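Local coordinates for sister chromatid cohesion protein (Chaetomium thermophilum, PDB 5T8V), which probably acts as a chromatin-binding cohesin loader, the chain here being its C-terminal fragment built of HEAT repeats, at residues 277-282 / 307-312; 384-389 / 403-408; 260-265 / 314-319; 220-225 / 269-274. All coordinates share one frame; numbering follows the deposited sequence.

Contact 1: 277-282 / 307-312; sequences DEILTS and SALIMR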
# COMPACT_ATOMS: atom_id res chain seq x y z
N ASP A 277 0.82 8.74 -38.12
CA ASP A 277 -0.55 8.98 -37.69
C ASP A 277 -1.51 7.97 -38.30
O ASP A 277 -2.21 7.25 -37.59
CB ASP A 277 -0.97 10.41 -38.04
CG ASP A 277 -0.53 11.42 -36.99
OD1 ASP A 277 0.44 11.14 -36.26
OD2 ASP A 277 -1.15 12.50 -36.91
N GLU A 278 -1.51 7.87 -39.63
CA GLU A 278 -2.48 6.97 -40.26
C GLU A 278 -2.19 5.52 -39.88
O GLU A 278 -3.12 4.75 -39.60
CB GLU A 278 -2.51 7.17 -41.77
CG GLU A 278 -1.18 7.12 -42.49
CD GLU A 278 -1.29 7.55 -43.94
OE1 GLU A 278 -2.41 7.93 -44.36
OE2 GLU A 278 -0.27 7.52 -44.66
N ILE A 279 -0.91 5.14 -39.82
CA ILE A 279 -0.58 3.79 -39.40
C ILE A 279 -1.16 3.50 -38.02
O ILE A 279 -1.57 2.37 -37.74
CB ILE A 279 0.95 3.58 -39.42
CG1 ILE A 279 1.44 3.47 -40.87
CG2 ILE A 279 1.34 2.32 -38.64
CD1 ILE A 279 2.95 3.42 -41.01
N LEU A 280 -1.21 4.51 -37.15
CA LEU A 280 -1.72 4.30 -35.81
C LEU A 280 -3.24 4.32 -35.75
O LEU A 280 -3.82 3.85 -34.76
CB LEU A 280 -1.15 5.34 -34.85
CG LEU A 280 0.36 5.25 -34.60
CD1 LEU A 280 0.84 6.42 -33.75
CD2 LEU A 280 0.73 3.93 -33.93
N THR A 281 -3.91 4.86 -36.77
CA THR A 281 -5.37 4.81 -36.82
C THR A 281 -5.87 3.60 -37.59
O THR A 281 -6.93 3.06 -37.26
CB THR A 281 -5.93 6.08 -37.45
OG1 THR A 281 -5.42 6.23 -38.78
CG2 THR A 281 -5.55 7.30 -36.63
N SER A 282 -5.13 3.16 -38.62
CA SER A 282 -5.45 1.89 -39.27
C SER A 282 -5.48 0.76 -38.25
O SER A 282 -6.35 -0.12 -38.31
CB SER A 282 -4.44 1.60 -40.37
OG SER A 282 -4.47 2.60 -41.38
N SER A 307 4.11 -2.51 -33.85
CA SER A 307 5.16 -2.05 -32.94
C SER A 307 6.52 -2.09 -33.63
O SER A 307 7.27 -1.10 -33.61
CB SER A 307 5.18 -2.92 -31.68
OG SER A 307 3.96 -2.82 -30.96
N ALA A 308 6.84 -3.22 -34.27
CA ALA A 308 8.11 -3.33 -34.98
C ALA A 308 8.25 -2.24 -36.03
O ALA A 308 9.33 -1.66 -36.19
CB ALA A 308 8.21 -4.71 -35.63
N LEU A 309 7.17 -1.95 -36.76
CA LEU A 309 7.25 -0.92 -37.79
C LEU A 309 7.47 0.46 -37.18
O LEU A 309 8.33 1.21 -37.63
CB LEU A 309 5.99 -0.92 -38.66
CG LEU A 309 5.94 0.21 -39.70
CD1 LEU A 309 7.11 0.10 -40.67
CD2 LEU A 309 4.62 0.20 -40.44
N ILE A 310 6.69 0.80 -36.16
CA ILE A 310 6.86 2.08 -35.47
C ILE A 310 8.32 2.26 -35.07
O ILE A 310 8.97 3.26 -35.41
CB ILE A 310 5.93 2.17 -34.25
CG1 ILE A 310 4.47 2.27 -34.70
CG2 ILE A 310 6.31 3.34 -33.34
CD1 ILE A 310 4.09 3.59 -35.37
N MET A 311 8.86 1.29 -34.34
CA MET A 311 10.24 1.40 -33.89
C MET A 311 11.20 1.54 -35.07
O MET A 311 12.10 2.38 -35.05
CB MET A 311 10.61 0.19 -33.03
CG MET A 311 9.69 0.03 -31.82
SD MET A 311 10.02 -1.46 -30.88
CE MET A 311 11.55 -0.98 -30.12
N ARG A 312 10.99 0.75 -36.12
CA ARG A 312 11.83 0.86 -37.31
C ARG A 312 11.81 2.28 -37.86
O ARG A 312 12.86 2.84 -38.20
CB ARG A 312 11.37 -0.13 -38.38
CG ARG A 312 11.85 -1.55 -38.16
CD ARG A 312 11.74 -2.37 -39.43
NE ARG A 312 12.58 -1.83 -40.50
CZ ARG A 312 12.64 -2.35 -41.72
NH1 ARG A 312 11.92 -3.41 -42.04
NH2 ARG A 312 13.43 -1.79 -42.63
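Two pairs of aliphatic side chains join these helices: Ile279 with Leu309, and Leu280 with Ile310. In the first pair the methyl ends meet, Ile279 CD1 lying 3.7 Å from Leu309 CD2, and the two side chains cross at about a right angle. The second pair crosses in the same way, with Leu280 CD2 at 3.7 Å from Ile310 CD1 and at 4.2 Å from Ile310 CG1, so that one leucine branch rests on the last two carbons of the isoleucine arm. Ile279 CG2 adds a looser approach to Ile310 CD1, at 4.5 Å. Leu309 has CG anti to its backbone N (chi1 175°), which carries the branch out to the neighbouring helix. All four residues are buried, no hydrogen bond joins the two segments, and the contacts across them are all between apolar side chains. The segment axes come within 11.4 Å and run antiparallel, at 171°; Ile279 and Ile310 have the closest CA atoms, 8.6 Å apart. Behind this first shell the chain of 277-282 reaches the end of its helix. There Glu278 O accepts from the backbone N of both Thr281 and Ser282 and also from their hydroxyls, with Thr281 OG1 at 2.9 Å and Ser282 OG lying above the carbonyl plane. The antiparallel pairing is consistent with the alpha-solenoid of a HEAT-repeat protein. Ile279 and Leu309 also touch Ile261 of helix 247-267, while Leu280 and Ile310 both lean on Phe408 of helix 402-414, and helix 357-391 meets them through Phe385 and Val382.

Contact 2: 384-389 / 403-408; sequences KFIVNR and NLLDLF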
# COMPACT_ATOMS: atom_id res chain seq x y z
N LYS A 384 3.07 11.35 -28.63
CA LYS A 384 2.03 12.37 -28.62
C LYS A 384 0.72 11.81 -29.15
O LYS A 384 -0.35 12.02 -28.56
CB LYS A 384 2.46 13.59 -29.43
CG LYS A 384 3.32 14.58 -28.65
CD LYS A 384 4.15 15.46 -29.57
CE LYS A 384 3.29 16.34 -30.47
NZ LYS A 384 4.10 17.02 -31.52
N PHE A 385 0.77 11.09 -30.27
CA PHE A 385 -0.46 10.55 -30.83
C PHE A 385 -1.14 9.59 -29.86
O PHE A 385 -2.30 9.78 -29.47
CB PHE A 385 -0.19 9.87 -32.17
CG PHE A 385 -1.43 9.49 -32.91
CD1 PHE A 385 -2.17 10.45 -33.58
CD2 PHE A 385 -1.87 8.18 -32.93
CE1 PHE A 385 -3.32 10.11 -34.26
CE2 PHE A 385 -3.02 7.83 -33.62
CZ PHE A 385 -3.75 8.80 -34.28
N ILE A 386 -0.41 8.55 -29.43
CA ILE A 386 -1.07 7.47 -28.69
C ILE A 386 -1.54 7.95 -27.32
O ILE A 386 -2.61 7.55 -26.85
CB ILE A 386 -0.15 6.23 -28.58
CG1 ILE A 386 1.19 6.58 -27.93
CG2 ILE A 386 0.05 5.62 -29.97
CD1 ILE A 386 2.05 5.35 -27.62
N VAL A 387 -0.76 8.80 -26.65
CA VAL A 387 -1.22 9.35 -25.38
C VAL A 387 -2.42 10.26 -25.62
O VAL A 387 -3.45 10.16 -24.94
CB VAL A 387 -0.09 10.10 -24.65
CG1 VAL A 387 -0.60 10.73 -23.36
CG2 VAL A 387 1.06 9.15 -24.35
N ASN A 388 -2.30 11.16 -26.59
CA ASN A 388 -3.38 12.08 -26.91
C ASN A 388 -4.71 11.35 -27.03
O ASN A 388 -5.67 11.66 -26.32
CB ASN A 388 -3.07 12.84 -28.20
CG ASN A 388 -4.26 13.64 -28.69
OD1 ASN A 388 -4.89 14.36 -27.92
ND2 ASN A 388 -4.58 13.50 -29.97
N ARG A 389 -4.79 10.38 -27.94
CA ARG A 389 -6.07 9.71 -28.12
C ARG A 389 -6.31 8.61 -27.09
O ARG A 389 -7.40 8.03 -27.07
CB ARG A 389 -6.19 9.14 -29.53
CG ARG A 389 -5.19 8.08 -29.89
CD ARG A 389 -5.34 7.70 -31.36
NE ARG A 389 -6.71 7.31 -31.70
CZ ARG A 389 -7.65 8.13 -32.16
NH1 ARG A 389 -7.39 9.42 -32.35
NH2 ARG A 389 -8.86 7.66 -32.44
N ASN A 403 -6.13 0.70 -24.57
CA ASN A 403 -5.61 -0.66 -24.68
C ASN A 403 -4.50 -0.75 -25.72
O ASN A 403 -3.56 -1.54 -25.55
CB ASN A 403 -6.74 -1.63 -25.03
CG ASN A 403 -6.29 -3.07 -24.99
OD1 ASN A 403 -6.06 -3.69 -26.03
ND2 ASN A 403 -6.15 -3.62 -23.79
N LEU A 404 -4.58 0.05 -26.78
CA LEU A 404 -3.51 0.05 -27.77
C LEU A 404 -2.25 0.71 -27.22
O LEU A 404 -1.14 0.26 -27.50
CB LEU A 404 -3.97 0.75 -29.05
CG LEU A 404 -5.11 0.04 -29.76
CD1 LEU A 404 -6.45 0.68 -29.43
CD2 LEU A 404 -4.87 0.02 -31.26
N LEU A 405 -2.41 1.78 -26.44
CA LEU A 405 -1.28 2.34 -25.71
C LEU A 405 -0.65 1.28 -24.82
O LEU A 405 0.58 1.12 -24.79
CB LEU A 405 -1.74 3.54 -24.88
CG LEU A 405 -0.80 4.06 -23.79
CD1 LEU A 405 0.59 4.35 -24.34
CD2 LEU A 405 -1.38 5.32 -23.16
N ASP A 406 -1.47 0.53 -24.08
CA ASP A 406 -0.95 -0.54 -23.23
C ASP A 406 -0.17 -1.56 -24.05
O ASP A 406 0.92 -1.99 -23.64
CB ASP A 406 -2.08 -1.22 -22.47
CG ASP A 406 -2.64 -0.36 -21.35
OD1 ASP A 406 -1.91 0.52 -20.85
OD2 ASP A 406 -3.80 -0.58 -20.96
N LEU A 407 -0.70 -1.95 -25.21
CA LEU A 407 -0.02 -2.94 -26.05
C LEU A 407 1.31 -2.40 -26.56
O LEU A 407 2.33 -3.11 -26.52
CB LEU A 407 -0.92 -3.33 -27.21
CG LEU A 407 -1.88 -4.49 -26.95
CD1 LEU A 407 -2.94 -4.57 -28.03
CD2 LEU A 407 -1.12 -5.80 -26.86
N PHE A 408 1.33 -1.16 -27.04
CA PHE A 408 2.58 -0.55 -27.47
C PHE A 408 3.60 -0.54 -26.34
O PHE A 408 4.76 -0.92 -26.54
CB PHE A 408 2.33 0.87 -27.98
CG PHE A 408 1.83 0.93 -29.40
CD1 PHE A 408 2.62 0.48 -30.44
CD2 PHE A 408 0.59 1.46 -29.69
CE1 PHE A 408 2.17 0.53 -31.74
CE2 PHE A 408 0.13 1.52 -30.99
CZ PHE A 408 0.93 1.06 -32.02
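The ring of Phe408 is approached by Ile386, whose CG2 methyl comes obliquely to within 4.2 Å of Phe408 CD2. A second ring, Phe385, has Arg389 of its own helix on one face: CG of the arginine sits 4.3 Å above the ring plane, displaced toward the rim. The closest apolar approach across the contact is Ile386 CD1 to Leu405 CD1, at 3.7 Å, where the two side chains cross at about a right angle. Ile386 can serve both partners because its branches diverge. CG1 stands between the backbone N and the carbonyl carbon (chi1 57°) and leads to the methyl that meets Leu405, while CG2 turns to the ring. The backbones come near each other here, with 5.9 Å between the CA atoms of Ile386 and Leu405, and 178 Å² is buried with no hydrogen bond across. Such close helix-to-helix packing through aliphatic groups is in keeping with a HEAT-repeat solenoid. On the Leu405 side, helix 446-474 adds Met451 and Leu455, and helix 423-440 adds Leu431; helix 272-282 reaches both rings through Leu280.

Contact 3: 260-265 / 314-319; sequences MICQIF and VQTSAG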
# COMPACT_ATOMS: atom_id res chain seq x y z
N MET A 260 9.14 -1.13 -47.32
CA MET A 260 8.57 -0.11 -48.20
C MET A 260 8.11 1.11 -47.40
O MET A 260 8.38 2.25 -47.78
CB MET A 260 7.41 -0.70 -48.99
CG MET A 260 6.89 0.20 -50.10
SD MET A 260 5.59 -0.57 -51.09
CE MET A 260 6.51 -1.86 -51.92
N ILE A 261 7.41 0.88 -46.28
CA ILE A 261 6.92 1.99 -45.48
C ILE A 261 8.08 2.79 -44.89
O ILE A 261 8.02 4.02 -44.81
CB ILE A 261 5.97 1.49 -44.37
CG1 ILE A 261 4.74 0.82 -44.99
CG2 ILE A 261 5.54 2.66 -43.48
CD1 ILE A 261 3.81 0.17 -43.98
N CYS A 262 9.14 2.11 -44.46
CA CYS A 262 10.31 2.82 -43.98
C CYS A 262 10.92 3.68 -45.08
O CYS A 262 11.36 4.81 -44.83
CB CYS A 262 11.35 1.84 -43.44
SG CYS A 262 10.87 1.08 -41.88
N GLN A 263 10.95 3.16 -46.31
CA GLN A 263 11.50 3.93 -47.42
C GLN A 263 10.67 5.19 -47.68
O GLN A 263 11.21 6.30 -47.72
CB GLN A 263 11.57 3.06 -48.67
CG GLN A 263 12.91 2.38 -48.82
CD GLN A 263 13.94 3.28 -49.45
OE1 GLN A 263 13.91 3.51 -50.66
NE2 GLN A 263 14.84 3.82 -48.64
N ILE A 264 9.36 5.03 -47.85
CA ILE A 264 8.50 6.19 -48.06
C ILE A 264 8.67 7.18 -46.91
O ILE A 264 8.77 8.40 -47.12
CB ILE A 264 7.03 5.75 -48.22
CG1 ILE A 264 6.89 4.83 -49.43
CG2 ILE A 264 6.11 6.97 -48.35
CD1 ILE A 264 5.50 4.21 -49.58
N PHE A 265 8.70 6.67 -45.68
CA PHE A 265 8.84 7.52 -44.50
C PHE A 265 10.15 8.30 -44.52
O PHE A 265 10.20 9.44 -44.05
CB PHE A 265 8.75 6.66 -43.24
CG PHE A 265 8.86 7.42 -41.95
CD1 PHE A 265 10.09 7.68 -41.39
CD2 PHE A 265 7.72 7.86 -41.30
CE1 PHE A 265 10.19 8.38 -40.20
CE2 PHE A 265 7.82 8.56 -40.11
CZ PHE A 265 9.06 8.82 -39.56
N VAL A 314 11.29 4.92 -36.20
CA VAL A 314 12.07 5.75 -35.29
C VAL A 314 13.57 5.59 -35.55
O VAL A 314 14.34 6.53 -35.34
CB VAL A 314 11.71 5.43 -33.83
CG1 VAL A 314 12.62 6.21 -32.87
CG2 VAL A 314 10.26 5.76 -33.56
N GLN A 315 14.01 4.41 -36.00
CA GLN A 315 15.44 4.18 -36.20
C GLN A 315 15.91 4.53 -37.61
O GLN A 315 17.12 4.57 -37.84
CB GLN A 315 15.82 2.72 -35.91
CG GLN A 315 14.88 2.00 -34.98
CD GLN A 315 15.50 0.79 -34.32
OE1 GLN A 315 15.27 0.53 -33.14
NE2 GLN A 315 16.27 0.03 -35.08
N THR A 316 15.00 4.79 -38.55
CA THR A 316 15.42 5.25 -39.87
C THR A 316 16.03 6.65 -39.83
O THR A 316 16.56 7.10 -40.85
CB THR A 316 14.24 5.25 -40.85
OG1 THR A 316 13.15 6.01 -40.31
CG2 THR A 316 13.79 3.83 -41.15
N SER A 317 15.96 7.33 -38.68
CA SER A 317 16.46 8.70 -38.58
C SER A 317 17.87 8.83 -39.15
O SER A 317 18.18 9.78 -39.87
CB SER A 317 16.43 9.16 -37.12
OG SER A 317 15.12 9.00 -36.59
N ALA A 318 18.74 7.88 -38.82
CA ALA A 318 20.09 7.87 -39.36
C ALA A 318 20.15 7.39 -40.81
O ALA A 318 21.24 7.34 -41.38
CB ALA A 318 21.00 6.99 -38.49
N GLY A 319 19.01 7.04 -41.40
CA GLY A 319 18.98 6.56 -42.77
C GLY A 319 19.33 7.64 -43.78
O GLY A 319 19.50 8.81 -43.42
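Thr316, packed against Phe265 and Cys262, has its hydroxyl held by a hydrogen bond between OG1 and the carbonyl oxygen of Leu313. That same OG1 lies obliquely to the phenylalanine ring, 3.6 Å from Phe265 CD1 and 3.8 Å from Phe265 CE1. The other branch does apolar work: Thr316 CG2 is 3.9 Å from Cys262 CB and 4.1 Å from Cys262 SG. One torsion explains the division, since at chi1 54° OG1 stands between the backbone N and the carbonyl carbon while CG2 lies beside the N and faces the cysteine. Phe265 in turn has CG anti to its own backbone N (chi1 -179°), which extends the ring toward Thr316. Replacing Thr316 by an alanine would probably deprive Leu313 O of its hydroxyl partner and open a gap beside Cys262 and the Phe265 ring. One residue on, Ser317 OG hydrogen-bonds Val314 O at 2.9 Å, again three residues back, although less surely because Ser317 is poorly ordered. Helix 272-282 supports the ring from elsewhere, through Ile275 and Ile276. The two segments bury 127 Å² between them: the OG1 hydroxyl, already bonded to Leu313 O, lies obliquely against the ring without a hydrogen bond across, while CG2 gives the cysteine a purely apolar neighbour.

Contact 4: 220-225 / 269-274; sequences VTNALE and PSQRQG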
# COMPACT_ATOMS: atom_id res chain seq x y z
N VAL A 220 1.94 8.26 -56.41
CA VAL A 220 2.54 6.93 -56.49
C VAL A 220 2.96 6.45 -55.11
O VAL A 220 2.62 5.35 -54.68
CB VAL A 220 3.73 6.94 -57.47
CG1 VAL A 220 4.49 5.61 -57.42
CG2 VAL A 220 3.25 7.22 -58.88
N THR A 221 3.72 7.28 -54.39
CA THR A 221 4.19 6.89 -53.06
C THR A 221 3.04 6.77 -52.07
O THR A 221 3.11 5.95 -51.15
CB THR A 221 5.23 7.88 -52.54
OG1 THR A 221 4.64 9.18 -52.44
CG2 THR A 221 6.43 7.94 -53.48
N ASN A 222 1.99 7.58 -52.23
CA ASN A 222 0.82 7.43 -51.38
C ASN A 222 0.15 6.08 -51.63
O ASN A 222 -0.23 5.38 -50.68
CB ASN A 222 -0.16 8.57 -51.63
CG ASN A 222 0.24 9.85 -50.91
OD1 ASN A 222 1.31 9.94 -50.32
ND2 ASN A 222 -0.63 10.86 -50.97
N ALA A 223 0.01 5.69 -52.90
CA ALA A 223 -0.58 4.40 -53.21
C ALA A 223 0.28 3.26 -52.67
O ALA A 223 -0.25 2.27 -52.14
CB ALA A 223 -0.76 4.26 -54.72
N LEU A 224 1.60 3.38 -52.78
CA LEU A 224 2.49 2.36 -52.24
C LEU A 224 2.38 2.28 -50.73
O LEU A 224 2.44 1.20 -50.15
CB LEU A 224 3.93 2.64 -52.66
CG LEU A 224 4.29 2.35 -54.12
CD1 LEU A 224 5.66 2.92 -54.46
CD2 LEU A 224 4.24 0.86 -54.41
N GLU A 225 2.22 3.43 -50.06
CA GLU A 225 2.08 3.42 -48.61
C GLU A 225 0.76 2.80 -48.19
O GLU A 225 0.68 2.16 -47.14
CB GLU A 225 2.21 4.85 -48.06
CG GLU A 225 2.80 4.95 -46.66
CD GLU A 225 1.82 4.56 -45.57
OE1 GLU A 225 2.27 4.03 -44.53
OE2 GLU A 225 0.60 4.78 -45.75
N PRO A 269 10.25 13.76 -45.59
CA PRO A 269 10.09 14.26 -44.21
C PRO A 269 8.75 14.94 -43.97
O PRO A 269 8.11 14.71 -42.94
CB PRO A 269 11.26 15.24 -44.05
CG PRO A 269 12.26 14.81 -45.06
CD PRO A 269 11.48 14.28 -46.22
N SER A 270 8.29 15.75 -44.94
CA SER A 270 7.13 16.60 -44.72
C SER A 270 5.93 15.82 -44.20
O SER A 270 5.15 16.33 -43.39
CB SER A 270 6.76 17.31 -46.03
OG SER A 270 6.57 16.38 -47.08
N GLN A 271 5.77 14.57 -44.64
CA GLN A 271 4.58 13.79 -44.31
C GLN A 271 4.86 12.66 -43.32
O GLN A 271 3.99 11.80 -43.12
CB GLN A 271 3.96 13.22 -45.60
CG GLN A 271 4.92 12.44 -46.48
CD GLN A 271 4.28 12.01 -47.79
OE1 GLN A 271 3.13 12.36 -48.07
NE2 GLN A 271 5.01 11.24 -48.59
N ARG A 272 6.03 12.65 -42.68
CA ARG A 272 6.35 11.58 -41.74
C ARG A 272 5.28 11.46 -40.66
O ARG A 272 4.67 10.40 -40.48
CB ARG A 272 7.72 11.82 -41.13
CG ARG A 272 8.86 11.47 -42.06
CD ARG A 272 10.20 11.84 -41.48
NE ARG A 272 11.29 11.55 -42.40
CZ ARG A 272 12.54 11.96 -42.23
NH1 ARG A 272 12.87 12.69 -41.17
NH2 ARG A 272 13.47 11.65 -43.12
N GLN A 273 5.04 12.56 -39.94
CA GLN A 273 3.99 12.56 -38.92
C GLN A 273 2.67 12.05 -39.47
O GLN A 273 1.90 11.41 -38.74
CB GLN A 273 3.81 13.97 -38.34
CG GLN A 273 2.80 14.05 -37.22
CD GLN A 273 2.58 15.46 -36.71
OE1 GLN A 273 3.21 16.41 -37.18
NE2 GLN A 273 1.67 15.61 -35.75
N GLY A 274 2.39 12.32 -40.74
CA GLY A 274 1.18 11.80 -41.35
C GLY A 274 1.19 10.29 -41.39
O GLY A 274 0.29 9.64 -40.87
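Gln271 spans the distance to Asn222 and Thr221, and its course can be followed outward. CB points toward helix 218-232. CG lies between the backbone N and the carbonyl carbon (chi1 53°), and from there the chain is extended, so that CD is delivered well out from the backbone; the extension spans much of the 10.2 Å between the CA atoms of Asn222 and Gln271. At the tip the two amide atoms part. OE1 comes to 3.8 Å from Asn222 OD1, and NE2 stands 4.4 Å from Thr221 OG1. Neither approach is a hydrogen bond, and the amide planes of Asn222 and Gln271 are inclined by 36°, with the side chains meeting at a slant. Two amide oxygens, both acceptors, cannot bond each other, so OE1 and OD1 are not an attractive polar pair. NE2 is not much nearer to the other oxygen, at 4.3 Å from Asn222 OD1. The Thr221 hydroxyl has its polar partner in its own helix, a hydrogen bond with Glu218 O. The segments bury only 66 Å², Asn222 being exposed and Thr221 buried. In this HEAT-repeat protein, probably an alpha-solenoid, the contact lies where helix 247-267 has ended and helix 272-282 begins, with Gln271 at the N-cap position. The turn there is closed by Arg272 N bonding to Pro269 O at 2.9 Å. The Arg272 guanidinium lies over Pro269, whose CB sits 3.9 Å above the centre of its plane, and NE and NH2 reach back to the carbonyls of Phe265 and Leu266 in helix 247-267.

Contacts 1, 2 and 3 are buried, whereas contact 4 is only partly so, and the chemistry follows: aliphatic carbon in 1, aliphatic carbon and an aromatic ring in 2, a threonine against a ring and a cysteine in 3, loosely placed amides in 4. Contacts 1 and 3 share helix 305-315, and contacts 1 and 4 share helix 272-282; contact 1 touches each of the other three, with centres 11 to 13 Å away. Along the chain contact 1 is nested in the loop closed by contact 3, and contacts 3 and 4 interlock. Contact 2 follows in series and touches contact 1 alone; its centre is about 22 Å from that of contact 4.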